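Local structure of protein FkbI (Streptomyces hygroscopicus, 1R2J) at residues Ala82-Val85 with Gln86-Asp90; Gly117-Leu120 with Ser121-Arg124; Ala220-Ala223 with Tyr224-Ser228; Lys341-Glu344 with Ile345-Gly348; Ser350-Cys353 with Arg354-Leu357. The protein probably oxidises an acyl group carried on an acyl carrier protein, using FAD, on the route to the methoxymalonyl extender unit of the polyketide FK520. One frame throughout, in Å; residues are numbered along the deposited sequence.

Interaction 1. Residues Ala82-Val85 with Gln86-Asp90; sequences AWTV and QRLGD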
# COMPACT_ATOMS: atom_id res chain seq x y z
N ALA A 82 -7.32 -1.41 -8.79
CA ALA A 82 -8.03 -2.50 -9.45
C ALA A 82 -9.29 -2.87 -8.68
O ALA A 82 -10.36 -3.05 -9.27
CB ALA A 82 -7.11 -3.72 -9.57
N TRP A 83 -9.15 -2.99 -7.36
CA TRP A 83 -10.26 -3.33 -6.48
C TRP A 83 -11.34 -2.25 -6.54
O TRP A 83 -12.53 -2.55 -6.65
CB TRP A 83 -9.76 -3.47 -5.04
CG TRP A 83 -10.86 -3.57 -4.03
CD1 TRP A 83 -11.20 -2.63 -3.10
CD2 TRP A 83 -11.78 -4.65 -3.87
NE1 TRP A 83 -12.28 -3.07 -2.36
CE2 TRP A 83 -12.65 -4.31 -2.81
CE3 TRP A 83 -11.95 -5.89 -4.51
CZ2 TRP A 83 -13.68 -5.15 -2.39
CZ3 TRP A 83 -12.97 -6.72 -4.09
CH2 TRP A 83 -13.82 -6.35 -3.03
N THR A 84 -10.92 -1.00 -6.47
CA THR A 84 -11.85 0.12 -6.53
C THR A 84 -12.69 0.09 -7.81
O THR A 84 -13.90 0.33 -7.78
CB THR A 84 -11.09 1.46 -6.46
OG1 THR A 84 -10.34 1.52 -5.23
CG2 THR A 84 -12.05 2.64 -6.51
N VAL A 85 -12.06 -0.22 -8.94
CA VAL A 85 -12.77 -0.26 -10.21
C VAL A 85 -13.69 -1.46 -10.33
O VAL A 85 -14.78 -1.37 -10.88
CB VAL A 85 -11.79 -0.25 -11.41
CG1 VAL A 85 -12.56 -0.31 -12.71
CG2 VAL A 85 -10.92 1.00 -11.37
N GLN A 86 -13.27 -2.60 -9.79
CA GLN A 86 -14.11 -3.77 -9.89
C GLN A 86 -15.18 -3.81 -8.80
O GLN A 86 -16.08 -4.65 -8.83
CB GLN A 86 -13.23 -5.02 -9.88
CG GLN A 86 -13.03 -5.67 -8.54
CD GLN A 86 -14.09 -6.69 -8.27
OE1 GLN A 86 -14.38 -7.54 -9.11
NE2 GLN A 86 -14.69 -6.63 -7.08
N ARG A 87 -15.11 -2.88 -7.85
CA ARG A 87 -16.09 -2.81 -6.77
C ARG A 87 -17.14 -1.73 -7.07
O ARG A 87 -18.28 -1.82 -6.63
CB ARG A 87 -15.41 -2.51 -5.44
CG ARG A 87 -16.35 -2.52 -4.23
CD ARG A 87 -16.94 -3.91 -3.99
NE ARG A 87 -18.00 -3.92 -2.98
CZ ARG A 87 -18.69 -5.01 -2.63
NH1 ARG A 87 -18.43 -6.18 -3.21
NH2 ARG A 87 -19.65 -4.93 -1.72
N LEU A 88 -16.73 -0.72 -7.84
CA LEU A 88 -17.60 0.40 -8.19
C LEU A 88 -17.96 0.44 -9.68
O LEU A 88 -19.12 0.67 -10.04
CB LEU A 88 -16.92 1.72 -7.81
CG LEU A 88 -16.42 1.88 -6.37
CD1 LEU A 88 -15.70 3.22 -6.22
CD2 LEU A 88 -17.59 1.79 -5.40
N GLY A 89 -16.97 0.23 -10.55
CA GLY A 89 -17.22 0.27 -11.98
C GLY A 89 -18.26 -0.72 -12.46
O GLY A 89 -18.64 -1.64 -11.74
N ASP A 90 -18.74 -0.53 -13.69
CA ASP A 90 -19.74 -1.43 -14.26
C ASP A 90 -19.05 -2.53 -15.07
O ASP A 90 -17.85 -2.75 -14.93
CB ASP A 90 -20.73 -0.66 -15.15
CG ASP A 90 -20.05 0.13 -16.25
OD1 ASP A 90 -19.17 -0.43 -16.93
OD2 ASP A 90 -20.41 1.31 -16.45
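The indole of Trp-83 and the aliphatic part of Arg-87, one helical turn later, lie side by side and point the same way. CB of Arg-87 stands over the centre of one ring face, 4.2 Å above its plane, and CD of Arg-87 comes to 3.8 Å from Trp-83 CZ2. Both chains leave the backbone with CG anti to N, and the guanidinium plane ends 14° from that of the indole. Gln-86 meets the same ring differently: its chain crosses that of Trp-83 obliquely, bringing NE2 to 3.5 Å from Trp-83 CZ3 with the amide and ring planes 20° apart. This is the last turn of helix 69-88, in the N-terminal domain of the acyl-CoA dehydrogenase fold. Thr-84 and Leu-88 also lie side by side, the methyl CG2 of Thr-84 touching CD1 of Leu-88 at 3.7 Å. The indole N-H and the threonine hydroxyl bond beyond the turn: Trp-83 NE1 to Ala-220 O, and Thr-84 OG1 to Met-80 O and Ser-221 OG. Gln-86 N donates to Ala-82 O and Leu-88 N to Thr-84 O, each at 3.0 Å; the bonds of Arg-87 N are weak. Gly-89 leaves helical geometry, its N bonded weakly to Val-85 O.

Interaction 2. Residues Gly117-Leu120 with Ser121-Arg124; sequences GSDL and SAMR. With FAD (flavin-adenine dinucleotide), chain B.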
# COMPACT_ATOMS: atom_id res chain seq x y z
N GLY A 117 -6.84 14.64 5.66
CA GLY A 117 -5.97 13.49 5.85
C GLY A 117 -6.76 12.38 6.52
O GLY A 117 -7.32 11.52 5.85
N SER A 118 -6.80 12.40 7.84
CA SER A 118 -7.56 11.39 8.57
C SER A 118 -9.04 11.66 8.30
O SER A 118 -9.85 10.73 8.32
CB SER A 118 -7.25 11.49 10.06
OG SER A 118 -5.89 11.18 10.32
N ASP A 119 -9.38 12.92 8.05
CA ASP A 119 -10.75 13.33 7.79
C ASP A 119 -11.00 13.46 6.28
O ASP A 119 -10.96 14.55 5.71
CB ASP A 119 -11.05 14.66 8.49
CG ASP A 119 -12.49 15.12 8.29
OD1 ASP A 119 -13.34 14.29 7.93
OD2 ASP A 119 -12.76 16.32 8.51
N LEU A 120 -11.25 12.30 5.67
CA LEU A 120 -11.51 12.17 4.24
C LEU A 120 -12.69 12.99 3.73
O LEU A 120 -12.68 13.46 2.59
CB LEU A 120 -11.75 10.69 3.91
CG LEU A 120 -12.87 10.01 4.71
CD1 LEU A 120 -13.36 8.78 3.96
CD2 LEU A 120 -12.38 9.62 6.11
N SER A 121 -13.71 13.16 4.56
CA SER A 121 -14.89 13.90 4.14
C SER A 121 -14.60 15.39 3.96
O SER A 121 -15.47 16.16 3.55
CB SER A 121 -16.03 13.71 5.15
OG SER A 121 -15.66 14.14 6.44
N ALA A 122 -13.36 15.78 4.26
CA ALA A 122 -12.96 17.18 4.13
C ALA A 122 -12.38 17.52 2.75
O ALA A 122 -12.05 18.67 2.49
CB ALA A 122 -11.95 17.52 5.22
N MET A 123 -12.23 16.52 1.88
CA MET A 123 -11.69 16.78 0.55
C MET A 123 -12.63 17.72 -0.22
O MET A 123 -13.85 17.63 -0.08
CB MET A 123 -11.51 15.47 -0.23
CG MET A 123 -12.77 14.65 -0.41
SD MET A 123 -12.59 13.33 -1.64
CE MET A 123 -11.64 12.09 -0.73
N ARG A 124 -12.07 18.62 -1.02
CA ARG A 124 -12.88 19.57 -1.78
C ARG A 124 -12.84 19.38 -3.29
O ARG A 124 -13.50 20.12 -4.03
CB ARG A 124 -12.47 21.01 -1.44
CG ARG A 124 -13.04 21.54 -0.14
CD ARG A 124 -11.95 21.89 0.85
NE ARG A 124 -10.93 22.73 0.23
CZ ARG A 124 -9.99 23.38 0.92
NH1 ARG A 124 -9.94 23.28 2.24
NH2 ARG A 124 -9.09 24.11 0.28
PA FAD B . -3.65 14.38 10.18
O1A FAD B . -4.54 13.47 9.47
O2A FAD B . -3.21 15.80 9.93
O5B FAD B . -2.55 13.76 11.04
C5B FAD B . -3.09 13.76 12.30
C4B FAD B . -2.31 13.17 13.42
O4B FAD B . -3.43 13.42 14.34
C3B FAD B . -2.26 11.69 13.22
O3B FAD B . -1.28 11.16 14.06
C2B FAD B . -3.59 11.21 13.57
O2B FAD B . -3.79 9.84 13.99
C1B FAD B . -4.09 12.21 14.65
N9A FAD B . -5.50 12.42 14.56
C8A FAD B . -6.29 13.07 13.58
N7A FAD B . -7.57 13.06 13.81
C5A FAD B . -7.70 12.37 15.00
C6A FAD B . -8.80 12.03 15.79
N6A FAD B . -10.06 12.35 15.47
N1A FAD B . -8.57 11.32 16.96
C2A FAD B . -7.31 10.98 17.32
N3A FAD B . -6.15 11.28 16.61
C4A FAD B . -6.50 12.00 15.43
N1 FAD B . -2.99 9.27 0.58
C2 FAD B . -3.72 8.89 -0.55
O2 FAD B . -4.86 9.34 -0.78
N3 FAD B . -3.17 7.98 -1.44
C4 FAD B . -1.88 7.40 -1.32
O4 FAD B . -1.47 6.58 -2.20
C4X FAD B . -1.17 7.80 -0.21
N5 FAD B . 0.17 7.23 -0.07
C5X FAD B . 0.95 7.64 1.03
C6 FAD B . 2.27 7.15 1.23
C7 FAD B . 3.12 7.56 2.30
C7M FAD B . 4.53 6.99 2.43
C8 FAD B . 2.61 8.52 3.22
C8M FAD B . 3.41 9.07 4.39
C9 FAD B . 1.33 9.00 3.08
C9A FAD B . 0.46 8.57 2.02
N10 FAD B . -0.93 9.08 1.82
C10 FAD B . -1.73 8.73 0.73
C1' FAD B . -1.24 9.90 2.91
C2' FAD B . -1.92 9.05 4.13
O2' FAD B . -3.30 9.02 3.65
C3' FAD B . -1.87 9.94 5.24
O3' FAD B . -0.92 9.42 6.21
C4' FAD B . -2.98 10.42 6.22
O4' FAD B . -4.22 10.86 5.73
C5' FAD B . -2.18 11.52 6.73
O5' FAD B . -2.90 12.68 7.03
P FAD B . -1.99 13.96 7.43
O1P FAD B . -3.21 14.23 6.82
O2P FAD B . -1.93 15.50 7.65
O3P FAD B . -2.74 14.24 8.84
O HOH W 1 -14.31 11.86 7.46
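Asp-119 and Ser-121 meet through their side chains in a short 3-10 turn, part of the loop that contributes to the FAD pyrophosphate site between strands 107-110 and 126-130 of the middle domain. Ser-121 OG donates to Asp-119 OD1 over 2.8 Å, reaching the carboxylate on its syn side and somewhat out of its plane. Two torsions make this possible: Asp-119 extends CG away from its own N (chi1 -178°), while Ser-121 tucks OG between its backbone N and carbonyl carbon (chi1 59°). A water gives OD1 a second donor at 2.7 Å and accepts from Ser-121 N, so the side chain and backbone of the serine are both tied to one carboxylate oxygen, directly or through solvent. The other oxygen, OD2, rests against the methyl CB of Ala-122.

Two backbone bonds of i to i+3 spacing form the turn. Ala-122 N donates to Asp-119 O at 3.1 Å, and Met-123 N to Leu-120 O at 3.2 Å; in the second the N-H points almost straight at its acceptor (169°), although both donors stand well above the carbonyl planes. The exit is tied back into the same loop, since Ala-122 O accepts from Gln-115 NE2 and Arg-124 N donates to Glu-113 OE2. At the other end Gly-117 CA lies close to the pyrophosphate, and the donors of Ser-118 serve it: FAD O1A receives two bonds from Ser-118, one from N at 3.0 Å and one from OG at 2.8 Å.

Interaction 3. Residues Ala220-Ala223 with Tyr224-Ser228; sequences ASLA and YGRKS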
# COMPACT_ATOMS: atom_id res chain seq x y z
N ALA A 220 -14.62 1.51 0.70
CA ALA A 220 -14.57 0.34 -0.15
C ALA A 220 -13.15 0.17 -0.67
O ALA A 220 -12.63 -0.94 -0.72
CB ALA A 220 -15.53 0.50 -1.32
N SER A 221 -12.52 1.28 -1.04
CA SER A 221 -11.16 1.26 -1.56
C SER A 221 -10.13 1.03 -0.45
O SER A 221 -9.11 0.37 -0.67
CB SER A 221 -10.86 2.57 -2.29
OG SER A 221 -9.52 2.59 -2.75
N LEU A 222 -10.39 1.59 0.73
CA LEU A 222 -9.48 1.45 1.86
C LEU A 222 -9.45 0.03 2.40
O LEU A 222 -8.47 -0.37 3.02
CB LEU A 222 -9.86 2.41 2.99
CG LEU A 222 -9.39 3.86 2.86
CD1 LEU A 222 -9.84 4.66 4.07
CD2 LEU A 222 -7.87 3.89 2.75
N ALA A 223 -10.52 -0.73 2.16
CA ALA A 223 -10.57 -2.12 2.61
C ALA A 223 -9.35 -2.79 2.01
O ALA A 223 -8.62 -3.51 2.69
CB ALA A 223 -11.85 -2.80 2.12
N TYR A 224 -9.12 -2.56 0.72
CA TYR A 224 -7.94 -3.10 0.07
C TYR A 224 -6.97 -1.99 0.42
O TYR A 224 -7.36 -0.83 0.51
CB TYR A 224 -8.12 -3.20 -1.44
CG TYR A 224 -7.06 -4.05 -2.12
CD1 TYR A 224 -5.76 -3.57 -2.27
CD2 TYR A 224 -7.35 -5.34 -2.56
CE1 TYR A 224 -4.77 -4.37 -2.85
CE2 TYR A 224 -6.35 -6.14 -3.14
CZ TYR A 224 -5.07 -5.65 -3.27
OH TYR A 224 -4.08 -6.43 -3.81
N GLY A 225 -5.70 -2.31 0.62
CA GLY A 225 -4.79 -1.25 0.99
C GLY A 225 -4.55 -1.50 2.46
O GLY A 225 -3.41 -1.67 2.88
N ARG A 226 -5.62 -1.52 3.25
CA ARG A 226 -5.46 -1.83 4.67
C ARG A 226 -5.03 -3.29 4.73
O ARG A 226 -4.15 -3.65 5.51
CB ARG A 226 -6.78 -1.63 5.42
CG ARG A 226 -6.97 -0.20 5.88
CD ARG A 226 -8.30 0.07 6.53
NE ARG A 226 -8.44 1.50 6.76
CZ ARG A 226 -9.59 2.14 6.93
NH1 ARG A 226 -10.73 1.47 6.91
NH2 ARG A 226 -9.59 3.45 7.13
N LYS A 227 -5.63 -4.12 3.88
CA LYS A 227 -5.29 -5.54 3.82
C LYS A 227 -3.89 -5.71 3.26
O LYS A 227 -3.10 -6.52 3.76
CB LYS A 227 -6.29 -6.29 2.94
CG LYS A 227 -5.95 -7.77 2.73
CD LYS A 227 -7.04 -8.50 1.92
CE LYS A 227 -7.00 -8.12 0.45
NZ LYS A 227 -8.10 -8.79 -0.31
N SER A 228 -3.58 -4.94 2.23
CA SER A 228 -2.29 -5.00 1.58
C SER A 228 -1.19 -4.46 2.48
O SER A 228 -0.11 -5.04 2.57
CB SER A 228 -2.33 -4.21 0.26
OG SER A 228 -1.16 -4.45 -0.50
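Arg-226 sends CG anti to its carbonyl carbon (chi1 -86°) and then runs extended to NE, which carries its guanidinium back along the helix over Leu-222. The leucine, its CG also beside the backbone N, offers CB and CD1 to one face of that group. CB lies 3.9 Å above the guanidinium plane, over its centre, and CD1 comes to 3.3 Å from NH2 of Arg-226, backing the flat group with hydrocarbon. NE bonds to Glu-347 O, which directs the arginine toward the loop beside the flavin. Arg-226 N reaches Leu-222 O at 3.1 Å and Lys-227 N reaches Ala-223 O at 3.3 Å, both i to i+4 bonds, but Tyr-224 N has only a weak bond to Ser-221 O. Tyr-224 turns out of helical geometry (psi 147°) and Gly-225 follows with phi 106°, at which a side chain would jam against the carbonyl oxygen of Tyr-224; neither Gly-225 N nor Ser-228 N bonds to the preceding turn. Beyond the break, Lys-227 NZ forms a salt bridge with Glu-42 and a hydrogen bond with Ser-54. The result is a kink near the start of helix 219-248, the long first helix of the C-terminal helical domain of an acyl-CoA dehydrogenase.

Interaction 4. Residues Lys341-Glu344 with Ile345-Gly348; sequences KLME and IIEG. With FAD (flavin-adenine dinucleotide), chain B.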
# COMPACT_ATOMS: atom_id res chain seq x y z
N LYS A 341 7.47 3.07 10.33
CA LYS A 341 6.97 4.26 10.99
C LYS A 341 5.84 4.85 10.14
O LYS A 341 4.78 5.21 10.66
CB LYS A 341 8.10 5.28 11.16
CG LYS A 341 7.69 6.60 11.80
CD LYS A 341 7.18 6.40 13.22
CE LYS A 341 5.66 6.55 13.28
NZ LYS A 341 5.16 6.32 14.66
N LEU A 342 6.07 4.92 8.83
CA LEU A 342 5.08 5.46 7.91
C LEU A 342 3.80 4.62 7.87
O LEU A 342 2.71 5.16 7.76
CB LEU A 342 5.69 5.59 6.51
CG LEU A 342 6.01 7.02 6.02
CD1 LEU A 342 6.51 7.88 7.18
CD2 LEU A 342 7.06 6.96 4.91
N MET A 343 3.94 3.30 7.98
CA MET A 343 2.79 2.40 7.96
C MET A 343 1.85 2.64 9.14
O MET A 343 0.65 2.37 9.04
CB MET A 343 3.25 0.94 7.94
CG MET A 343 4.07 0.57 6.71
SD MET A 343 3.21 0.92 5.16
CE MET A 343 3.86 2.56 4.77
N GLU A 344 2.39 3.13 10.25
CA GLU A 344 1.57 3.42 11.43
C GLU A 344 0.71 4.67 11.20
O GLU A 344 -0.29 4.89 11.90
CB GLU A 344 2.46 3.68 12.65
CG GLU A 344 3.06 2.44 13.29
CD GLU A 344 3.91 2.77 14.52
OE1 GLU A 344 3.55 2.33 15.63
OE2 GLU A 344 4.93 3.48 14.36
N ILE A 345 1.11 5.47 10.23
CA ILE A 345 0.44 6.72 9.89
C ILE A 345 -0.59 6.62 8.75
O ILE A 345 -1.65 7.22 8.84
CB ILE A 345 1.50 7.80 9.52
CG1 ILE A 345 2.40 8.07 10.74
CG2 ILE A 345 0.82 9.08 9.04
CD1 ILE A 345 3.74 8.72 10.39
N ILE A 346 -0.28 5.84 7.71
CA ILE A 346 -1.19 5.71 6.55
C ILE A 346 -2.26 4.62 6.64
O ILE A 346 -2.23 3.77 7.52
CB ILE A 346 -0.38 5.48 5.24
CG1 ILE A 346 0.04 4.01 5.10
CG2 ILE A 346 0.87 6.33 5.28
CD1 ILE A 346 0.71 3.69 3.75
N GLU A 347 -3.20 4.66 5.69
CA GLU A 347 -4.31 3.70 5.60
C GLU A 347 -5.07 3.61 6.93
O GLU A 347 -5.45 2.53 7.37
CB GLU A 347 -3.78 2.32 5.21
CG GLU A 347 -3.14 2.27 3.82
CD GLU A 347 -4.15 2.10 2.70
OE1 GLU A 347 -3.75 2.22 1.53
OE2 GLU A 347 -5.33 1.85 3.00
N GLY A 348 -5.32 4.77 7.54
CA GLY A 348 -6.00 4.78 8.82
C GLY A 348 -4.92 4.71 9.88
O GLY A 348 -4.41 3.62 10.19
PA FAD B . -3.65 14.38 10.18
O1A FAD B . -4.54 13.47 9.47
O2A FAD B . -3.21 15.80 9.93
O5B FAD B . -2.55 13.76 11.04
C5B FAD B . -3.09 13.76 12.30
C4B FAD B . -2.31 13.17 13.42
O4B FAD B . -3.43 13.42 14.34
C3B FAD B . -2.26 11.69 13.22
O3B FAD B . -1.28 11.16 14.06
C2B FAD B . -3.59 11.21 13.57
O2B FAD B . -3.79 9.84 13.99
C1B FAD B . -4.09 12.21 14.65
N9A FAD B . -5.50 12.42 14.56
C8A FAD B . -6.29 13.07 13.58
N7A FAD B . -7.57 13.06 13.81
C5A FAD B . -7.70 12.37 15.00
C6A FAD B . -8.80 12.03 15.79
N6A FAD B . -10.06 12.35 15.47
N1A FAD B . -8.57 11.32 16.96
C2A FAD B . -7.31 10.98 17.32
N3A FAD B . -6.15 11.28 16.61
C4A FAD B . -6.50 12.00 15.43
N1 FAD B . -2.99 9.27 0.58
C2 FAD B . -3.72 8.89 -0.55
O2 FAD B . -4.86 9.34 -0.78
N3 FAD B . -3.17 7.98 -1.44
C4 FAD B . -1.88 7.40 -1.32
O4 FAD B . -1.47 6.58 -2.20
C4X FAD B . -1.17 7.80 -0.21
N5 FAD B . 0.17 7.23 -0.07
C5X FAD B . 0.95 7.64 1.03
C6 FAD B . 2.27 7.15 1.23
C7 FAD B . 3.12 7.56 2.30
C7M FAD B . 4.53 6.99 2.43
C8 FAD B . 2.61 8.52 3.22
C8M FAD B . 3.41 9.07 4.39
C9 FAD B . 1.33 9.00 3.08
C9A FAD B . 0.46 8.57 2.02
N10 FAD B . -0.93 9.08 1.82
C10 FAD B . -1.73 8.73 0.73
C1' FAD B . -1.24 9.90 2.91
C2' FAD B . -1.92 9.05 4.13
O2' FAD B . -3.30 9.02 3.65
C3' FAD B . -1.87 9.94 5.24
O3' FAD B . -0.92 9.42 6.21
C4' FAD B . -2.98 10.42 6.22
O4' FAD B . -4.22 10.86 5.73
C5' FAD B . -2.18 11.52 6.73
O5' FAD B . -2.90 12.68 7.03
P FAD B . -1.99 13.96 7.43
O1P FAD B . -3.21 14.23 6.82
O2P FAD B . -1.93 15.50 7.65
O3P FAD B . -2.74 14.24 8.84
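Ile-345 N donates to Leu-342 O over 3.0 Å from well above the carbonyl plane. Its side chain splits between two neighbours: CD1 lies across the aliphatic part of Lys-341, 4.1 Å from CE, whereas CG2, anti to the backbone N, faces the cofactor and comes to 3.3 Å from FAD O3'. The lysine's own NZ is occupied by a salt bridge to Glu-344 OE2. Ile-346 N supplies the second bond to Leu-342 O, at 3.1 Å and nearly on the C=O axis, so this one carbonyl takes two donors as helix 332-345 gives way to the loop. The side chain of Ile-346 lies alongside that of Met-343, with CD1 3.5 Å from Met-343 CE, tighter than ordinary van der Waals contact. Its other branch, CG2, comes within 3.5 Å of FAD C8 on the flavin. An alanine here removes both branches, which would probably open a gap between Met-343 CE and the flavin ring and let the methionine methyl shift. Glu-347 follows with both backbone angles positive (phi 53°). Gly-348 has a phi of 90°, where a side chain would jam against the preceding carbonyl; its O and that of Met-343 both accept from Lys-304 NZ. Leu-342 CD2 meets the FAD methyl C7M at 3.5 Å, so Leu-342 and Ile-346 together line the dimethylbenzene end of the isoalloxazine in the FAD pocket.

Interaction 5. Residues Ser350-Cys353 with Arg354-Leu357; sequences SEMC and RVML. With FAD (flavin-adenine dinucleotide), chain B.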
# COMPACT_ATOMS: atom_id res chain seq x y z
N SER A 350 -2.82 4.81 13.46
CA SER A 350 -3.02 4.02 14.68
C SER A 350 -4.14 4.65 15.50
O SER A 350 -4.97 3.95 16.07
CB SER A 350 -1.73 4.00 15.51
OG SER A 350 -0.67 3.41 14.78
N GLU A 351 -4.18 5.98 15.55
CA GLU A 351 -5.22 6.66 16.31
C GLU A 351 -6.60 6.42 15.72
O GLU A 351 -7.53 6.13 16.46
CB GLU A 351 -4.96 8.17 16.40
CG GLU A 351 -3.77 8.55 17.28
CD GLU A 351 -2.47 8.01 16.73
OE1 GLU A 351 -2.23 8.21 15.52
OE2 GLU A 351 -1.69 7.39 17.50
N MET A 352 -6.73 6.53 14.41
CA MET A 352 -8.01 6.30 13.76
C MET A 352 -8.41 4.83 13.88
O MET A 352 -9.59 4.51 14.03
CB MET A 352 -7.97 6.73 12.29
CG MET A 352 -7.84 8.23 12.09
SD MET A 352 -9.03 9.15 13.13
CE MET A 352 -10.53 8.80 12.26
N CYS A 353 -7.43 3.93 13.83
CA CYS A 353 -7.75 2.51 13.96
C CYS A 353 -8.29 2.23 15.35
O CYS A 353 -9.20 1.42 15.53
CB CYS A 353 -6.51 1.65 13.70
SG CYS A 353 -6.04 1.57 11.95
N ARG A 354 -7.74 2.92 16.35
CA ARG A 354 -8.21 2.74 17.71
C ARG A 354 -9.63 3.28 17.83
O ARG A 354 -10.48 2.64 18.45
CB ARG A 354 -7.26 3.42 18.71
CG ARG A 354 -5.97 2.63 18.95
CD ARG A 354 -5.17 3.12 20.14
NE ARG A 354 -4.25 2.07 20.59
CZ ARG A 354 -3.08 1.80 20.03
NH1 ARG A 354 -2.63 2.51 18.99
NH2 ARG A 354 -2.36 0.78 20.48
N VAL A 355 -9.91 4.44 17.24
CA VAL A 355 -11.27 4.96 17.36
C VAL A 355 -12.26 4.04 16.65
O VAL A 355 -13.36 3.80 17.14
CB VAL A 355 -11.44 6.41 16.79
CG1 VAL A 355 -10.34 7.32 17.32
CG2 VAL A 355 -11.45 6.38 15.28
N MET A 356 -11.87 3.50 15.49
CA MET A 356 -12.78 2.62 14.76
C MET A 356 -12.98 1.28 15.47
O MET A 356 -14.11 0.79 15.56
CB MET A 356 -12.28 2.39 13.33
CG MET A 356 -12.26 3.66 12.49
SD MET A 356 -11.91 3.35 10.74
CE MET A 356 -10.13 3.29 10.74
N LEU A 357 -11.90 0.69 15.97
CA LEU A 357 -12.02 -0.59 16.67
C LEU A 357 -12.77 -0.40 17.98
O LEU A 357 -13.46 -1.30 18.45
CB LEU A 357 -10.65 -1.19 16.93
CG LEU A 357 -9.91 -1.67 15.68
CD1 LEU A 357 -8.47 -1.97 16.04
CD2 LEU A 357 -10.59 -2.89 15.08
PA FAD B . -3.65 14.38 10.18
O1A FAD B . -4.54 13.47 9.47
O2A FAD B . -3.21 15.80 9.93
O5B FAD B . -2.55 13.76 11.04
C5B FAD B . -3.09 13.76 12.30
C4B FAD B . -2.31 13.17 13.42
O4B FAD B . -3.43 13.42 14.34
C3B FAD B . -2.26 11.69 13.22
O3B FAD B . -1.28 11.16 14.06
C2B FAD B . -3.59 11.21 13.57
O2B FAD B . -3.79 9.84 13.99
C1B FAD B . -4.09 12.21 14.65
N9A FAD B . -5.50 12.42 14.56
C8A FAD B . -6.29 13.07 13.58
N7A FAD B . -7.57 13.06 13.81
C5A FAD B . -7.70 12.37 15.00
C6A FAD B . -8.80 12.03 15.79
N6A FAD B . -10.06 12.35 15.47
N1A FAD B . -8.57 11.32 16.96
C2A FAD B . -7.31 10.98 17.32
N3A FAD B . -6.15 11.28 16.61
C4A FAD B . -6.50 12.00 15.43
N1 FAD B . -2.99 9.27 0.58
C2 FAD B . -3.72 8.89 -0.55
O2 FAD B . -4.86 9.34 -0.78
N3 FAD B . -3.17 7.98 -1.44
C4 FAD B . -1.88 7.40 -1.32
O4 FAD B . -1.47 6.58 -2.20
C4X FAD B . -1.17 7.80 -0.21
N5 FAD B . 0.17 7.23 -0.07
C5X FAD B . 0.95 7.64 1.03
C6 FAD B . 2.27 7.15 1.23
C7 FAD B . 3.12 7.56 2.30
C7M FAD B . 4.53 6.99 2.43
C8 FAD B . 2.61 8.52 3.22
C8M FAD B . 3.41 9.07 4.39
C9 FAD B . 1.33 9.00 3.08
C9A FAD B . 0.46 8.57 2.02
N10 FAD B . -0.93 9.08 1.82
C10 FAD B . -1.73 8.73 0.73
C1' FAD B . -1.24 9.90 2.91
C2' FAD B . -1.92 9.05 4.13
O2' FAD B . -3.30 9.02 3.65
C3' FAD B . -1.87 9.94 5.24
O3' FAD B . -0.92 9.42 6.21
C4' FAD B . -2.98 10.42 6.22
O4' FAD B . -4.22 10.86 5.73
C5' FAD B . -2.18 11.52 6.73
O5' FAD B . -2.90 12.68 7.03
P FAD B . -1.99 13.96 7.43
O1P FAD B . -3.21 14.23 6.82
O2P FAD B . -1.93 15.50 7.65
O3P FAD B . -2.74 14.24 8.84
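Four consecutive i to i+4 bonds of 2.8 to 3.0 Å, from Arg-354, Val-355, Met-356 and Leu-357 N back to the carbonyls of Ser-350 through Cys-353, build a regular helix with N-H angles of 149-163°. Across this turn the side chains meet mainly through hydrocarbon. Met-352 bends at chi2 and chi3, and its chain slants across that of Val-355, with CE 4.0 Å from CG2 of Val-355; Met-356 folds its own CE back to 4.3 Å from Met-352 CB. Arg-354 runs extended past Ser-350, whose CB sits at the guanidinium edge, 3.9 Å from NH1, while NH1 is salt-bridged to Glu-309 of helix 297-322. The segment opens helix 350-361 of the C-terminal helical domain, and its first turn forms part of the FAD pocket around the adenosine. Glu-351 turns at chi2 (64°) so that OE1 meets the ribose, accepting a bond of 2.7 Å from FAD O2B and a weak one from O3B. An alanine here takes the carboxylate away and would probably leave FAD O2B without its acceptor and the ribose less firmly held. On the adenine side, the sulfur SD of Met-352 approaches FAD C6A at 3.9 Å.

From the N terminus the five contacts follow one another in series; none nests in or crosses another, and each closes only a turn or helix end. Interaction 1 ends helix 69-88 in the N-terminal domain and touches interaction 3, at the start of helix 219-248, so the N-terminal and C-terminal domains meet there. Interaction 2, in the middle domain, lies about 11 Å from interaction 1 at the nearest atoms, but packs Ser-118 CB on Met-352 CG of interaction 5 (3.9 Å). Interaction 3 also reaches Glu-347 of interaction 4 and Met-356 of interaction 5. Glu-344 O and Ser-350 N join the last two across the 346-349 loop. Interactions 2, 4 and 5 share FAD.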